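Local coordinates for protein putative isochorismatase (Burkholderia xenovorans, PDB 3OQP) that probably acts as a hydrolase of the isochorismatase-like family, which includes relatives of nicotinamidase, at residues 7-12 with 38-43; 11-16 with 87-92; 83-88 with 97-102; 112-117 with 125-130. All blocks are in the same frame, centred on the assembly; numbering follows the deposited sequence. Where two conformers were deposited one is given.

Interaction 1 of 4, residues 7-12 with 38-43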
loop_
_atom_site.group_PDB
_atom_site.type_symbol
_atom_site.label_atom_id
_atom_site.label_comp_id
_atom_site.label_asym_id
_atom_site.label_seq_id
_atom_site.Cartn_x
_atom_site.Cartn_y
_atom_site.Cartn_z
ATOM N N ARG A 7 -8.240 -21.103 -2.871
ATOM C CA ARG A 7 -7.898 -19.887 -3.567
ATOM C C ARG A 7 -9.122 -19.357 -4.328
ATOM O O ARG A 7 -9.920 -20.132 -4.858
ATOM C CB ARG A 7 -6.720 -20.078 -4.559
ATOM C CG ARG A 7 -5.421 -20.403 -3.921
ATOM C CD ARG A 7 -4.418 -21.077 -4.852
ATOM N NE ARG A 7 -3.062 -20.989 -4.383
ATOM C CZ ARG A 7 -2.207 -21.995 -4.124
ATOM N NH1 ARG A 7 -2.539 -23.266 -4.314
ATOM N NH2 ARG A 7 -0.954 -21.720 -3.804
ATOM N N ALA A 8 -9.191 -18.040 -4.426
ATOM C CA ALA A 8 -10.024 -17.355 -5.408
ATOM C C ALA A 8 -9.025 -16.508 -6.230
ATOM O O ALA A 8 -8.198 -15.828 -5.663
ATOM C CB ALA A 8 -11.162 -16.468 -4.788
ATOM N N LEU A 9 -9.205 -16.489 -7.532
ATOM C CA LEU A 9 -8.452 -15.595 -8.392
ATOM C C LEU A 9 -9.283 -14.314 -8.630
ATOM O O LEU A 9 -10.395 -14.380 -9.157
ATOM C CB LEU A 9 -8.200 -16.287 -9.742
ATOM C CG LEU A 9 -7.430 -15.455 -10.753
ATOM C CD1 LEU A 9 -5.986 -15.276 -10.295
ATOM C CD2 LEU A 9 -7.534 -16.103 -12.168
ATOM N N ILE A 10 -8.722 -13.159 -8.256
ATOM C CA ILE A 10 -9.421 -11.880 -8.530
ATOM C C ILE A 10 -8.655 -11.148 -9.622
ATOM O O ILE A 10 -7.400 -11.131 -9.596
ATOM C CB ILE A 10 -9.525 -11.065 -7.235
ATOM C CG1 ILE A 10 -10.484 -9.887 -7.430
ATOM C CG2 ILE A 10 -8.181 -10.612 -6.683
ATOM C CD1 ILE A 10 -10.929 -9.243 -6.118
ATOM N N VAL A 11 -9.369 -10.716 -10.632
ATOM C CA VAL A 11 -8.841 -10.103 -11.825
ATOM C C VAL A 11 -9.244 -8.662 -11.788
ATOM O O VAL A 11 -10.436 -8.326 -12.048
ATOM C CB VAL A 11 -9.423 -10.818 -13.072
ATOM C CG1 VAL A 11 -8.814 -10.251 -14.319
ATOM C CG2 VAL A 11 -9.078 -12.331 -12.973
ATOM N N ILE A 12 -8.375 -7.746 -11.377
ATOM C CA ILE A 12 -8.723 -6.380 -11.002
ATOM C C ILE A 12 -8.548 -5.434 -12.166
ATOM O O ILE A 12 -7.439 -5.234 -12.706
ATOM C CB ILE A 12 -7.868 -5.895 -9.802
ATOM C CG1 ILE A 12 -8.125 -6.811 -8.588
ATOM C CG2 ILE A 12 -8.246 -4.466 -9.468
ATOM C CD1 ILE A 12 -7.347 -6.457 -7.335
ATOM N N ALA A 38 -4.860 -14.134 -18.791
ATOM C CA ALA A 38 -5.704 -15.107 -19.498
ATOM C C ALA A 38 -5.323 -16.538 -19.082
ATOM O O ALA A 38 -6.170 -17.376 -18.910
ATOM C CB ALA A 38 -5.570 -14.938 -21.017
ATOM N N ARG A 39 -4.023 -16.838 -19.005
ATOM C CA ARG A 39 -3.572 -18.184 -18.578
ATOM C C ARG A 39 -4.049 -18.464 -17.171
ATOM O O ARG A 39 -4.542 -19.543 -16.904
ATOM C CB ARG A 39 -2.063 -18.342 -18.646
ATOM C CG ARG A 39 -1.464 -18.384 -20.022
ATOM C CD ARG A 39 -0.056 -18.993 -20.025
ATOM N NE ARG A 39 0.822 -18.252 -19.238
ATOM C CZ ARG A 39 1.641 -18.745 -18.303
ATOM N NH1 ARG A 39 1.685 -20.010 -17.948
ATOM N NH2 ARG A 39 2.418 -17.895 -17.725
ATOM N N ALA A 40 -3.920 -17.482 -16.287
ATOM C CA ALA A 40 -4.356 -17.685 -14.911
ATOM C C ALA A 40 -5.872 -17.956 -14.818
ATOM O O ALA A 40 -6.279 -18.877 -14.120
ATOM C CB ALA A 40 -4.006 -16.461 -14.040
HETATM N N MSE A 41 -6.647 -17.221 -15.615
HETATM C CA MSE A 41 -8.096 -17.428 -15.660
HETATM C C MSE A 41 -8.429 -18.817 -16.221
HETATM O O MSE A 41 -9.267 -19.519 -15.679
HETATM C CB MSE A 41 -8.775 -16.367 -16.534
HETATM C CG MSE A 41 -8.740 -14.956 -15.865
HETATM SE SE MSE A 41 -9.494 -13.646 -16.919
HETATM C CE MSE A 41 -11.177 -14.133 -16.790
ATOM N N ASP A 42 -7.739 -19.246 -17.280
ATOM C CA ASP A 42 -8.015 -20.544 -17.879
ATOM C C ASP A 42 -7.620 -21.658 -16.946
ATOM O O ASP A 42 -8.302 -22.677 -16.843
ATOM C CB ASP A 42 -7.290 -20.667 -19.208
ATOM C CG ASP A 42 -7.871 -19.795 -20.276
ATOM O OD1 ASP A 42 -9.021 -19.302 -20.144
ATOM O OD2 ASP A 42 -7.183 -19.522 -21.316
ATOM N N ALA A 43 -6.481 -21.492 -16.280
ATOM C CA ALA A 43 -6.022 -22.472 -15.317
ATOM C C ALA A 43 -6.978 -22.549 -14.143
ATOM O O ALA A 43 -7.297 -23.658 -13.668
ATOM C CB ALA A 43 -4.613 -22.129 -14.849
#

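Interaction 2 of 4, residues 11-16 with 87-92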
loop_
_atom_site.group_PDB
_atom_site.type_symbol
_atom_site.label_atom_id
_atom_site.label_comp_id
_atom_site.label_asym_id
_atom_site.label_seq_id
_atom_site.Cartn_x
_atom_site.Cartn_y
_atom_site.Cartn_z
ATOM N N VAL A 11 -9.369 -10.716 -10.632
ATOM C CA VAL A 11 -8.841 -10.103 -11.825
ATOM C C VAL A 11 -9.244 -8.662 -11.788
ATOM O O VAL A 11 -10.436 -8.326 -12.048
ATOM C CB VAL A 11 -9.423 -10.818 -13.072
ATOM C CG1 VAL A 11 -8.814 -10.251 -14.319
ATOM C CG2 VAL A 11 -9.078 -12.331 -12.973
ATOM N N ILE A 12 -8.375 -7.746 -11.377
ATOM C CA ILE A 12 -8.723 -6.380 -11.002
ATOM C C ILE A 12 -8.548 -5.434 -12.166
ATOM O O ILE A 12 -7.439 -5.234 -12.706
ATOM C CB ILE A 12 -7.868 -5.895 -9.802
ATOM C CG1 ILE A 12 -8.125 -6.811 -8.588
ATOM C CG2 ILE A 12 -8.246 -4.466 -9.468
ATOM C CD1 ILE A 12 -7.347 -6.457 -7.335
ATOM N N ASP A 13 -9.659 -4.832 -12.567
ATOM C CA ASP A 13 -9.681 -3.684 -13.483
ATOM C C ASP A 13 -8.906 -3.913 -14.776
ATOM O O ASP A 13 -8.187 -3.017 -15.252
ATOM C CB ASP A 13 -9.219 -2.411 -12.803
ATOM C CG ASP A 13 -10.059 -2.032 -11.584
ATOM O OD1 ASP A 13 -11.072 -2.691 -11.274
ATOM O OD2 ASP A 13 -9.677 -1.026 -10.898
ATOM N N VAL A 14 -9.131 -5.058 -15.418
ATOM C CA VAL A 14 -8.526 -5.357 -16.684
ATOM C C VAL A 14 -9.379 -4.792 -17.792
ATOM O O VAL A 14 -10.157 -5.494 -18.447
ATOM C CB VAL A 14 -8.121 -6.875 -16.777
ATOM C CG1 VAL A 14 -7.497 -7.181 -18.185
ATOM C CG2 VAL A 14 -7.165 -7.331 -15.643
ATOM N N GLN A 15 -9.190 -3.485 -17.943
ATOM C CA GLN A 15 -10.002 -2.615 -18.768
ATOM C C GLN A 15 -9.206 -1.916 -19.828
ATOM O O GLN A 15 -7.961 -1.777 -19.742
ATOM C CB GLN A 15 -10.648 -1.604 -17.820
ATOM C CG GLN A 15 -11.757 -2.208 -16.937
ATOM C CD GLN A 15 -12.175 -1.338 -15.770
ATOM O OE1 GLN A 15 -11.706 -1.493 -14.642
ATOM N NE2 GLN A 15 -13.076 -0.404 -16.036
ATOM N N ASN A 16 -9.882 -1.521 -20.919
ATOM C CA ASN A 16 -9.205 -0.991 -22.077
ATOM C C ASN A 16 -8.401 0.254 -21.820
ATOM O O ASN A 16 -7.380 0.453 -22.514
ATOM C CB ASN A 16 -10.219 -0.681 -23.186
ATOM C CG ASN A 16 -10.837 -1.920 -23.774
ATOM O OD1 ASN A 16 -10.164 -2.951 -23.870
ATOM N ND2 ASN A 16 -12.116 -1.827 -24.188
ATOM N N VAL A 87 -17.748 -7.713 -9.422
ATOM C CA VAL A 87 -17.764 -6.620 -8.456
ATOM C C VAL A 87 -17.427 -5.324 -9.205
ATOM O O VAL A 87 -16.394 -5.288 -9.879
ATOM C CB VAL A 87 -16.730 -6.791 -7.347
ATOM C CG1 VAL A 87 -16.738 -5.560 -6.431
ATOM C CG2 VAL A 87 -17.016 -8.067 -6.544
ATOM N N GLU A 88 -18.330 -4.325 -9.174
ATOM C CA GLU A 88 -17.953 -2.990 -9.630
ATOM C C GLU A 88 -17.493 -2.141 -8.448
ATOM O O GLU A 88 -18.020 -2.242 -7.362
ATOM C CB GLU A 88 -19.080 -2.268 -10.396
ATOM C CG GLU A 88 -20.203 -1.744 -9.485
ATOM C CD GLU A 88 -21.154 -0.825 -10.210
ATOM O OE1 GLU A 88 -21.752 -1.263 -11.206
ATOM O OE2 GLU A 88 -21.277 0.340 -9.787
ATOM N N LYS A 89 -16.498 -1.289 -8.678
ATOM C CA LYS A 89 -15.957 -0.391 -7.653
ATOM C C LYS A 89 -15.660 0.992 -8.258
ATOM O O LYS A 89 -15.547 1.135 -9.476
ATOM C CB LYS A 89 -14.699 -0.963 -6.974
ATOM C CG LYS A 89 -13.504 -1.028 -7.901
ATOM C CD LYS A 89 -12.302 -1.666 -7.212
ATOM C CE LYS A 89 -11.066 -1.597 -8.055
ATOM N NZ LYS A 89 -10.542 -0.226 -8.234
ATOM N N SER A 90 -15.526 1.964 -7.362
ATOM C CA SER A 90 -15.162 3.345 -7.642
ATOM C C SER A 90 -14.105 3.869 -6.655
ATOM O O SER A 90 -13.956 5.082 -6.480
ATOM C CB SER A 90 -16.429 4.206 -7.574
ATOM O OG SER A 90 -17.239 3.906 -8.665
ATOM N N LEU A 91 -13.482 2.956 -5.912
ATOM C CA LEU A 91 -12.380 3.221 -5.024
ATOM C C LEU A 91 -11.272 2.225 -5.365
ATOM O O LEU A 91 -11.556 1.231 -6.001
ATOM C CB LEU A 91 -12.781 2.970 -3.540
ATOM C CG LEU A 91 -13.806 3.924 -2.963
ATOM C CD1 LEU A 91 -14.272 3.409 -1.620
ATOM C CD2 LEU A 91 -13.183 5.314 -2.862
ATOM N N PRO A 92 -10.029 2.481 -4.918
ATOM C CA PRO A 92 -8.965 1.524 -5.196
ATOM C C PRO A 92 -9.227 0.098 -4.721
ATOM O O PRO A 92 -9.117 -0.851 -5.510
ATOM C CB PRO A 92 -7.728 2.173 -4.539
ATOM C CG PRO A 92 -8.091 3.659 -4.586
ATOM C CD PRO A 92 -9.542 3.735 -4.317
#

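Interaction 3 of 4, residues 83-88 with 97-102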
loop_
_atom_site.group_PDB
_atom_site.type_symbol
_atom_site.label_atom_id
_atom_site.label_comp_id
_atom_site.label_asym_id
_atom_site.label_seq_id
_atom_site.Cartn_x
_atom_site.Cartn_y
_atom_site.Cartn_z
ATOM N N ARG A 83 -16.687 -16.333 -15.796
ATOM C CA ARG A 83 -16.314 -15.854 -14.483
ATOM C C ARG A 83 -17.297 -16.437 -13.482
ATOM O O ARG A 83 -18.436 -16.813 -13.846
ATOM C CB ARG A 83 -16.366 -14.315 -14.375
ATOM C CG ARG A 83 -17.769 -13.736 -14.670
ATOM C CD ARG A 83 -17.778 -12.255 -14.522
ATOM N NE ARG A 83 -19.136 -11.713 -14.563
ATOM C CZ ARG A 83 -19.534 -10.704 -15.318
ATOM N NH1 ARG A 83 -18.693 -10.072 -16.150
ATOM N NH2 ARG A 83 -20.802 -10.317 -15.211
ATOM N N ASP A 84 -16.939 -16.433 -12.204
ATOM C CA ASP A 84 -17.898 -16.848 -11.160
ATOM C C ASP A 84 -18.511 -15.750 -10.355
ATOM O O ASP A 84 -19.576 -15.954 -9.746
ATOM C CB ASP A 84 -17.184 -17.785 -10.225
ATOM C CG ASP A 84 -16.602 -18.954 -10.986
ATOM O OD1 ASP A 84 -17.359 -19.765 -11.521
ATOM O OD2 ASP A 84 -15.366 -19.158 -11.067
ATOM N N HIS A 85 -17.905 -14.575 -10.366
ATOM C CA HIS A 85 -18.454 -13.408 -9.668
ATOM C C HIS A 85 -17.930 -12.133 -10.320
ATOM O O HIS A 85 -16.903 -12.143 -11.000
ATOM C CB HIS A 85 -18.059 -13.437 -8.209
ATOM C CG HIS A 85 -18.791 -12.464 -7.353
ATOM N ND1 HIS A 85 -20.165 -12.396 -7.296
ATOM C CD2 HIS A 85 -18.323 -11.568 -6.457
ATOM C CE1 HIS A 85 -20.504 -11.450 -6.433
ATOM N NE2 HIS A 85 -19.401 -10.946 -5.894
ATOM N N TYR A 86 -18.677 -11.052 -10.124
ATOM C CA TYR A 86 -18.430 -9.706 -10.621
ATOM C C TYR A 86 -18.647 -8.684 -9.531
ATOM O O TYR A 86 -19.591 -8.800 -8.775
ATOM C CB TYR A 86 -19.314 -9.410 -11.819
ATOM C CG TYR A 86 -19.223 -7.990 -12.317
ATOM C CD1 TYR A 86 -20.066 -7.024 -11.778
ATOM C CD2 TYR A 86 -18.303 -7.606 -13.289
ATOM C CE1 TYR A 86 -20.011 -5.707 -12.264
ATOM C CE2 TYR A 86 -18.269 -6.324 -13.765
ATOM C CZ TYR A 86 -19.078 -5.358 -13.225
ATOM O OH TYR A 86 -19.063 -4.063 -13.673
ATOM N N VAL A 87 -17.748 -7.713 -9.422
ATOM C CA VAL A 87 -17.764 -6.620 -8.456
ATOM C C VAL A 87 -17.427 -5.324 -9.205
ATOM O O VAL A 87 -16.394 -5.288 -9.879
ATOM C CB VAL A 87 -16.730 -6.791 -7.347
ATOM C CG1 VAL A 87 -16.738 -5.560 -6.431
ATOM C CG2 VAL A 87 -17.016 -8.067 -6.544
ATOM N N GLU A 88 -18.330 -4.325 -9.174
ATOM C CA GLU A 88 -17.953 -2.990 -9.630
ATOM C C GLU A 88 -17.493 -2.141 -8.448
ATOM O O GLU A 88 -18.020 -2.242 -7.362
ATOM C CB GLU A 88 -19.080 -2.268 -10.396
ATOM C CG GLU A 88 -20.203 -1.744 -9.485
ATOM C CD GLU A 88 -21.154 -0.825 -10.210
ATOM O OE1 GLU A 88 -21.752 -1.263 -11.206
ATOM O OE2 GLU A 88 -21.277 0.340 -9.787
ATOM N N GLY A 97 -17.175 -1.504 0.834
ATOM C CA GLY A 97 -18.562 -1.377 0.618
ATOM C C GLY A 97 -19.170 -2.413 -0.310
ATOM O O GLY A 97 -20.358 -2.304 -0.588
ATOM N N THR A 98 -18.376 -3.370 -0.809
ATOM C CA THR A 98 -18.842 -4.328 -1.831
ATOM C C THR A 98 -19.267 -5.634 -1.194
ATOM O O THR A 98 -19.169 -5.797 0.035
ATOM C CB THR A 98 -17.748 -4.583 -2.881
ATOM O OG1 THR A 98 -16.745 -5.440 -2.314
ATOM C CG2 THR A 98 -17.102 -3.247 -3.412
ATOM N N ASP A 99 -19.665 -6.598 -2.020
ATOM C CA ASP A 99 -20.014 -7.897 -1.507
ATOM C C ASP A 99 -18.837 -8.885 -1.467
ATOM O O ASP A 99 -19.062 -10.062 -1.190
ATOM C CB ASP A 99 -21.174 -8.475 -2.270
ATOM C CG ASP A 99 -20.835 -8.912 -3.664
ATOM O OD1 ASP A 99 -19.647 -8.950 -4.046
ATOM O OD2 ASP A 99 -21.810 -9.288 -4.382
ATOM N N LEU A 100 -17.599 -8.404 -1.711
ATOM C CA LEU A 100 -16.483 -9.300 -1.964
ATOM C C LEU A 100 -16.143 -10.160 -0.740
ATOM O O LEU A 100 -16.058 -11.368 -0.860
ATOM C CB LEU A 100 -15.235 -8.505 -2.412
ATOM C CG LEU A 100 -13.980 -9.324 -2.720
ATOM C CD1 LEU A 100 -14.295 -10.379 -3.809
ATOM C CD2 LEU A 100 -12.857 -8.414 -3.127
ATOM N N ALA A 101 -15.978 -9.546 0.434
ATOM C CA ALA A 101 -15.588 -10.283 1.611
ATOM C C ALA A 101 -16.596 -11.393 1.918
ATOM O O ALA A 101 -16.230 -12.513 2.227
ATOM C CB ALA A 101 -15.447 -9.359 2.827
ATOM N N GLY A 102 -17.880 -11.061 1.874
ATOM C CA GLY A 102 -18.927 -12.062 2.130
ATOM C C GLY A 102 -18.941 -13.188 1.101
ATOM O O GLY A 102 -19.104 -14.350 1.424
HETATM O O HOH W 1 -21.086 -7.639 -6.843
#

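Interaction 4 of 4, residues 112-117 with 125-130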
loop_
_atom_site.group_PDB
_atom_site.type_symbol
_atom_site.label_atom_id
_atom_site.label_comp_id
_atom_site.label_asym_id
_atom_site.label_seq_id
_atom_site.Cartn_x
_atom_site.Cartn_y
_atom_site.Cartn_z
ATOM N N LEU A 112 -6.364 -15.246 -1.381
ATOM C CA LEU A 112 -6.836 -14.436 -2.491
ATOM C C LEU A 112 -5.666 -14.223 -3.421
ATOM O O LEU A 112 -4.635 -13.687 -2.987
ATOM C CB LEU A 112 -7.342 -13.089 -1.988
ATOM C CG LEU A 112 -7.915 -12.145 -3.023
ATOM C CD1 LEU A 112 -9.245 -12.677 -3.657
ATOM C CD2 LEU A 112 -8.112 -10.746 -2.405
ATOM N N THR A 113 -5.785 -14.694 -4.662
ATOM C CA THR A 113 -4.704 -14.569 -5.653
ATOM C C THR A 113 -5.037 -13.358 -6.553
ATOM O O THR A 113 -6.067 -13.304 -7.246
ATOM C CB THR A 113 -4.614 -15.808 -6.530
ATOM O OG1 THR A 113 -4.492 -16.975 -5.692
ATOM C CG2 THR A 113 -3.364 -15.761 -7.468
ATOM N N VAL A 114 -4.153 -12.352 -6.545
ATOM C CA VAL A 114 -4.395 -11.060 -7.179
ATOM C C VAL A 114 -3.660 -10.968 -8.517
ATOM O O VAL A 114 -2.436 -11.214 -8.637
ATOM C CB VAL A 114 -3.931 -9.938 -6.260
ATOM C CG1 VAL A 114 -4.015 -8.556 -6.938
ATOM C CG2 VAL A 114 -4.782 -9.962 -4.995
ATOM N N THR A 115 -4.425 -10.565 -9.529
ATOM C CA THR A 115 -3.953 -10.202 -10.847
ATOM C C THR A 115 -4.691 -8.898 -11.258
ATOM O O THR A 115 -5.717 -8.504 -10.653
ATOM C CB THR A 115 -4.249 -11.312 -11.894
ATOM O OG1 THR A 115 -5.676 -11.456 -12.047
ATOM C CG2 THR A 115 -3.551 -12.611 -11.512
ATOM N N GLY A 116 -4.184 -8.290 -12.287
ATOM C CA GLY A 116 -4.754 -7.093 -12.837
ATOM C C GLY A 116 -4.000 -5.847 -12.386
ATOM O O GLY A 116 -2.855 -5.913 -11.953
ATOM N N TYR A 117 -4.645 -4.713 -12.588
ATOM C CA TYR A 117 -4.005 -3.416 -12.553
ATOM C C TYR A 117 -4.715 -2.434 -11.635
ATOM O O TYR A 117 -5.929 -2.491 -11.471
ATOM C CB TYR A 117 -4.028 -2.799 -13.970
ATOM C CG TYR A 117 -3.528 -3.724 -15.077
ATOM C CD1 TYR A 117 -2.258 -4.265 -15.066
ATOM C CD2 TYR A 117 -4.384 -4.115 -16.091
ATOM C CE1 TYR A 117 -1.852 -5.146 -16.095
ATOM C CE2 TYR A 117 -3.981 -4.945 -17.136
ATOM C CZ TYR A 117 -2.702 -5.477 -17.129
ATOM O OH TYR A 117 -2.364 -6.363 -18.151
ATOM N N SER A 125 -4.202 -1.772 -2.637
ATOM C CA SER A 125 -5.290 -1.433 -1.722
ATOM C C SER A 125 -6.108 -2.654 -1.357
ATOM O O SER A 125 -6.450 -2.882 -0.180
ATOM C CB SER A 125 -6.149 -0.344 -2.352
ATOM O OG SER A 125 -5.466 0.894 -2.439
ATOM N N THR A 126 -6.436 -3.441 -2.363
ATOM C CA THR A 126 -7.223 -4.625 -2.194
ATOM C C THR A 126 -6.468 -5.621 -1.305
ATOM O O THR A 126 -7.058 -6.222 -0.358
ATOM C CB THR A 126 -7.588 -5.252 -3.541
ATOM O OG1 THR A 126 -8.386 -4.311 -4.284
ATOM C CG2 THR A 126 -8.363 -6.540 -3.415
ATOM N N ILE A 127 -5.163 -5.800 -1.554
ATOM C CA ILE A 127 -4.329 -6.672 -0.745
ATOM C C ILE A 127 -4.251 -6.199 0.712
ATOM O O ILE A 127 -4.345 -7.019 1.638
ATOM C CB ILE A 127 -2.925 -6.735 -1.354
ATOM C CG1 ILE A 127 -3.039 -7.492 -2.692
ATOM C CG2 ILE A 127 -1.919 -7.377 -0.394
ATOM C CD1 ILE A 127 -1.725 -7.436 -3.529
ATOM N N ASN A 128 -4.116 -4.893 0.944
ATOM C CA ASN A 128 -4.008 -4.358 2.295
ATOM C C ASN A 128 -5.252 -4.718 3.097
ATOM O O ASN A 128 -5.150 -5.195 4.241
ATOM C CB ASN A 128 -3.858 -2.823 2.285
ATOM C CG ASN A 128 -3.727 -2.239 3.706
ATOM O OD1 ASN A 128 -2.830 -2.650 4.366
ATOM N ND2 ASN A 128 -4.639 -1.316 4.174
ATOM N N HIS A 129 -6.428 -4.561 2.491
ATOM C CA HIS A 129 -7.669 -4.923 3.150
ATOM C C HIS A 129 -7.696 -6.429 3.420
ATOM O O HIS A 129 -8.056 -6.874 4.516
ATOM C CB HIS A 129 -8.872 -4.474 2.327
ATOM C CG HIS A 129 -9.248 -3.049 2.554
ATOM N ND1 HIS A 129 -9.746 -2.243 1.550
ATOM C CD2 HIS A 129 -9.309 -2.316 3.691
ATOM C CE1 HIS A 129 -10.034 -1.060 2.056
ATOM N NE2 HIS A 129 -9.797 -1.075 3.352
ATOM N N ALA A 130 -7.378 -7.217 2.402
ATOM C CA ALA A 130 -7.393 -8.678 2.568
ATOM C C ALA A 130 -6.529 -9.172 3.709
ATOM O O ALA A 130 -6.990 -9.963 4.544
ATOM C CB ALA A 130 -6.983 -9.401 1.255
#

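Interaction 1 of 4, residues 7-12 with 38-43
Leu9 lays its CD2 methyl over the backbone of the helix turn at Ala40 and Met41, the inner face of a beta-alpha-beta unit. That unit runs from strand 7-12 through helix 30-47 to strand 51-56 in the parallel, Rossmann-like sheet of the isochorismatase fold. The segment axes come within 9.7 Å at 146° between their N-to-C directions, so the helix returns obliquely antiparallel over the strand. Leu9 faces Met41, the residue whose CA lies nearest its own, 7.5 Å away.

CG of Leu9 stands anti to its backbone N (chi1 179°), and from there CD2 reaches the helix, lying 3.6 Å from Ala40 O and 4.0 Å from Ala40 CB. CD2 rests over the peptide between residues 40 and 41, beside the Ala40 methyl. Two residues along the strand, Val11 points to the same side and meets the flank of Met41, a selenomethionine here, the two side chains crossing at about a right angle. All four touching residues are buried and the contact between them is apolar. Ile53 of the neighbouring strand packs on both Val11 and Met41, extending the same layer across the sheet. The selenomethionine chain bends at chi3; Val11 CG2 lies 3.9 Å from its CG and 4.2 Å from its SE.

Interaction 2 of 4, residues 11-16 with 87-92
Lys89 reaches Asp13 with the end of its chain; its CB does not point at the aspartate, and the tip comes nearer. From CB, CG lies between the backbone N and the carbonyl carbon (chi1 68°), after which CG and CD run on extended. CE passes 3.2 Å from Asp13 OD2 and also lies 4.3 Å from Ile12 CG2. A final bend at chi4 (68°) turns NZ into the salt bridge, where it donates to Asp13 OD2 over 2.9 Å on the syn lone pair.

NZ also donates to two carbonyls of the loop that follows its strand. Leu91 O receives it at 2.9 Å, with the donor tilted from the carbonyl plane; Pro92 O, at 3.1 Å, is met from above its own carbonyl plane, 42° out of it. With Asn56 OD1 and OD1 of the oxidised cysteine, sulfinoalanine at position 122, five oxygens surround NZ and must share its three N-H groups. This cluster is consistent with the Asp-Lys-Cys catalytic triad of isochorismatase-like hydrolases.

Asp13 follows the C-terminal end of strand 7-12 and Lys89 ends strand 85-89; strand 51-56 runs between them in the sheet, its Val54 touching both side chains.

Interaction 3 of 4, residues 83-88 with 97-102
His85 and Asp99 meet by a short, nearly linear hydrogen bond: His85 NE2 donates to Asp99 OD1 over 2.7 Å with an N-H...O angle of 168°. The acceptor lies in the ring plane, at the ring edge, whereas the donor stands 26° out of the carboxylate plane on the syn side. CG of the histidine is anti to the backbone N (chi1 -168°), a torsion that sends the ring from the strand toward the aspartate. Trp103 stacks on this ring from the following helix.

Beside this bond the buried Val87 is closely fitted. Its CG1 makes an apolar touch with Thr98 CB at 3.8 Å, the two side chains crossing at about a right angle, while Val87 CG2 passes beside the charged oxygen, 3.7 Å from Asp99 OD1. Leu100 CD1, also buried, approaches Val87 CG2 more distantly, at 4.5 Å. These contacts join strand 85-89, an outermost strand of the parallel sheet within this chain, to the start of helix 100-105. Thr98 OG1 accepts from Leu100 N in an ST turn and is also bonded to Ala94 O.

Toward the solvent side the fit is looser and water enters: one molecule donates both to Tyr86 O and, at 3.0 Å, to OD2 of the exposed Asp99.

Interaction 4 of 4, residues 112-117 with 125-130
Strand 112-115 and helix 125-130 lie almost antiparallel, at 170° between their N-to-C directions with axes 10.1 Å apart, and the CA atoms pair Leu112 with Ala130 and Val114 with Ile127. This is the first half of a beta-alpha-beta crossover in the alpha/beta isochorismatase fold: strand 111-115, helix 124-132, then the parallel strand 136-140.

Leu112 and Val114 both point from one face of the strand to the helix. Leu112 CG is anti to the backbone N (chi1 -178°), extending the side chain so that CD2 lies 4.1 Å from Ala130 CB and 4.3 Å from Thr126 CG2. Its methyl therefore touches residues one helical turn apart. Val114 CG2 instead meets the CG1 methylene of Ile127 at 3.8 Å, one valine branch laid against an isoleucine chain whose end swings toward the strand. Val137 of the next strand packs on Ile127 and Ala130 as well.

Thr126 turns its methyl to the leucine. The chemistry thus implies a division of the helix: the strand and helix segments meet through apolar carbons alone, while the Thr126 hydroxyl bonds to Ala94 N and to the carbonyl O of the sulfinoalanine at position 122, and Ser125 and Asn128 exchange hydrogen bonds with Asn128 and Ser125 of the second subunit across the dimer interface.

How the interactions relate
All four contacts lie on one six-stranded parallel sheet. Interactions 1 and 4 are buried, apolar strand-to-helix contacts on neighbouring strands 7-12 and 111-115, and they are joined directly by probable backbone hydrogen bonds such as Ile10 N to Thr113 O at 2.8 Å. Interaction 2 continues from the same strand as interaction 1, but beyond its C-terminal end packing gives way to a buried charge pair beside the modified cysteine. Interaction 3 shares strand 85-89 with interaction 2; at this outer strand, partly exposed, it mixes a histidine-carboxylate bond and a water with apolar contacts. Interactions 2 and 4 also reach the second subunit, whereas 1 and 3 do not.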